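Local coordinates for EIAV protease (Equine infectious anemia virus, PDB 1FMB), which cleaves the viral polyprotein as a dimeric retroviral aspartyl protease, here in complex with the inhibitor HBY-793, at the interface of chains A and B. Residues are numbered along the deposited sequence; one frame, centred on the assembly and turned at random. Chains: chain A/B, EIAV protease.

The interface of chains A and B. Residues chain A 4-9; chain B 92, 96.
B:Arg92, the first residue of helix 92-97, packs its side chain against the loop A:Asn4 to A:Pro9, which leads from the N-terminal strand to strand 10-15. This is part of the two-fold dimer interface of a retroviral aspartyl protease, so the same contact recurs with the chains exchanged. The guanidinium reaches the loop by a bend at chi3 (-63°), which turns it across the A:Lys7–A:Arg8 peptide. One face lies against that peptide, with A:Arg8 N 3.7 Å above the plane, over its centre, and the carbonyl carbon of A:Lys7 nearer the rim. At the edge, B:Arg92 NH1 donates a hydrogen bond to the backbone carbonyl A:Leu5 O at 3.0 Å; the acceptor is within 1° of the guanidinium plane, yet the donor stands above the plane of the carbonyl. Edge bond and face packing together should restrict rotation of the group. B:Arg92 CG adds an apolar contact to A:Leu5 CB at 4.0 Å. B:Arg92 CD meets A:Pro9 CD at 3.8 Å. The guanidinium of A:Arg8 is turned nearly perpendicular to that of B:Arg92 (85°), and A:Arg8 CG lies 3.5 Å from B:Arg92 NH2, with A:Arg8 NE somewhat farther away. One helical turn on, B:Gln96, poorly ordered, lays its extended side chain against A:Glu6, B:Gln96 CD being 3.6 Å from A:Glu6 CG. Within the loop, A:Glu6 N donates to the side-chain amide oxygen A:Asn4 OD1 at 3.2 Å, probably helping to hold the backbone turn.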
ATOM      1  N   ASN A   4       2.790  -9.878  10.405  1.00 12.85           N
ATOM      2  CA  ASN A   4       4.242  -9.744  10.391  1.00 12.50           C
ATOM      3  C   ASN A   4       4.813  -9.507   8.990  1.00  8.85           C
ATOM      4  O   ASN A   4       6.041  -9.435   8.811  1.00 13.24           O
ATOM      5  CB  ASN A   4       4.952 -10.936  11.034  1.00 14.03           C
ATOM      6  CG  ASN A   4       4.861 -12.299  10.338  1.00 20.10           C
ATOM      7  OD1 ASN A   4       4.361 -12.490   9.212  1.00 18.81           O
ATOM      8  ND2 ASN A   4       5.383 -13.362  10.963  1.00 15.27           N
ATOM      9  N   LEU A   5       3.876  -9.441   8.022  1.00  9.01           N
ATOM     10  CA  LEU A   5       4.234  -9.109   6.639  1.00  8.40           C
ATOM     11  C   LEU A   5       5.045 -10.072   5.834  1.00 10.08           C
ATOM     12  O   LEU A   5       5.428  -9.785   4.694  1.00  9.80           O
ATOM     13  CB  LEU A   5       4.750  -7.639   6.550  1.00 10.74           C
ATOM     14  CG  LEU A   5       3.961  -6.614   7.351  1.00 14.61           C
ATOM     15  CD1 LEU A   5       4.655  -5.246   7.483  1.00 12.84           C
ATOM     16  CD2 LEU A   5       2.566  -6.451   6.796  1.00 10.96           C
ATOM     17  N   GLU A   6       5.158 -11.338   6.297  1.00  9.67           N
ATOM     18  CA  GLU A   6       5.728 -12.424   5.509  1.00 11.66           C
ATOM     19  C   GLU A   6       4.784 -12.721   4.321  1.00 11.08           C
ATOM     20  O   GLU A   6       5.265 -13.154   3.274  1.00 15.20           O
ATOM     21  CB  GLU A   6       5.717 -13.737   6.283  1.00 11.18           C
ATOM     22  CG  GLU A   6       6.942 -13.663   7.213  1.00 17.93           C
ATOM     23  CD  GLU A   6       6.686 -14.732   8.293  1.00 30.15           C
ATOM     24  OE1 GLU A   6       5.538 -15.249   8.265  1.00 28.53           O
ATOM     25  OE2 GLU A   6       7.649 -14.908   9.047  1.00 23.51           O
ATOM     26  N   LYS A   7       3.503 -12.482   4.530  1.00 11.15           N
ATOM     27  CA  LYS A   7       2.529 -12.683   3.436  1.00  9.81           C
ATOM     28  C   LYS A   7       1.713 -11.419   3.280  1.00  9.65           C
ATOM     29  O   LYS A   7       1.787 -10.469   4.114  1.00 10.16           O
ATOM     30  CB  LYS A   7       1.710 -13.945   3.697  1.00 22.67           C
ATOM     31  CG  LYS A   7       2.652 -15.138   3.402  1.00 28.71           C
ATOM     32  CD  LYS A   7       1.784 -16.361   3.165  1.00 40.56           C
ATOM     33  CE  LYS A   7       2.581 -17.472   2.497  1.00 43.84           C
ATOM     34  NZ  LYS A   7       1.869 -18.778   2.721  1.00 52.59           N
ATOM     35  N   ARG A   8       0.960 -11.258   2.152  1.00  9.16           N
ATOM     36  CA  ARG A   8       0.208  -9.977   2.096  1.00  7.08           C
ATOM     37  C   ARG A   8      -0.808 -10.026   3.249  1.00 10.18           C
ATOM     38  O   ARG A   8      -1.398 -11.114   3.450  1.00 10.39           O
ATOM     39  CB  ARG A   8      -0.579  -9.991   0.774  1.00  9.37           C
ATOM     40  CG  ARG A   8       0.345 -10.048  -0.449  1.00  9.23           C
ATOM     41  CD  ARG A   8      -0.414  -9.807  -1.756  1.00 12.93           C
ATOM     42  NE  ARG A   8       0.469  -9.912  -2.903  1.00 12.91           N
ATOM     43  CZ  ARG A   8       0.467 -10.791  -3.888  1.00 22.80           C
ATOM     44  NH1 ARG A   8      -0.446 -11.781  -3.808  1.00 20.86           N
ATOM     45  NH2 ARG A   8       1.326 -10.662  -4.883  1.00 15.39           N
ATOM     46  N   PRO A   9      -1.047  -8.926   3.906  1.00 10.24           N
ATOM     47  CA  PRO A   9      -1.975  -8.878   5.049  1.00  8.90           C
ATOM     48  C   PRO A   9      -3.410  -8.772   4.514  1.00  9.13           C
ATOM     49  O   PRO A   9      -3.975  -7.740   4.117  1.00 11.60           O
ATOM     50  CB  PRO A   9      -1.493  -7.612   5.778  1.00  9.42           C
ATOM     51  CG  PRO A   9      -0.861  -6.761   4.734  1.00  9.38           C
ATOM     52  CD  PRO A   9      -0.300  -7.657   3.659  1.00  9.86           C
TER
ATOM     53  N   ARG B  92       6.871  -4.828   1.904  1.00  5.34           N
ATOM     54  CA  ARG B  92       6.932  -5.941   2.859  1.00  8.85           C
ATOM     55  C   ARG B  92       8.292  -6.594   2.989  1.00  8.49           C
ATOM     56  O   ARG B  92       8.620  -7.060   4.092  1.00 12.37           O
ATOM     57  CB  ARG B  92       5.806  -6.962   2.546  1.00  5.80           C
ATOM     58  CG  ARG B  92       4.380  -6.371   2.797  1.00  4.58           C
ATOM     59  CD  ARG B  92       3.379  -7.579   2.723  1.00  6.15           C
ATOM     60  NE  ARG B  92       3.333  -8.216   1.420  1.00  8.51           N
ATOM     61  CZ  ARG B  92       3.953  -9.314   1.005  1.00 11.83           C
ATOM     62  NH1 ARG B  92       4.717 -10.073   1.838  1.00 10.03           N
ATOM     63  NH2 ARG B  92       3.844  -9.794  -0.240  1.00 13.48           N
ATOM     64  N   GLN B  96       9.605  -6.356   6.823  1.00 12.25           N
ATOM     65  CA  GLN B  96       9.820  -7.609   7.541  1.00 17.46           C
ATOM     66  C   GLN B  96      11.216  -7.572   8.156  1.00 16.32           C
ATOM     67  O   GLN B  96      11.445  -7.884   9.350  1.00 17.14           O
ATOM     68  CB  GLN B  96       9.659  -8.804   6.601  1.00 22.30           C
ATOM     69  CG  GLN B  96       9.762 -10.159   7.273  1.00 38.04           C
ATOM     70  CD  GLN B  96       9.600 -11.345   6.330  1.00 41.26           C
ATOM     71  OE1 GLN B  96       9.268 -11.172   5.161  1.00 33.95           O
ATOM     72  NE2 GLN B  96       9.847 -12.555   6.826  1.00 41.76           N
TER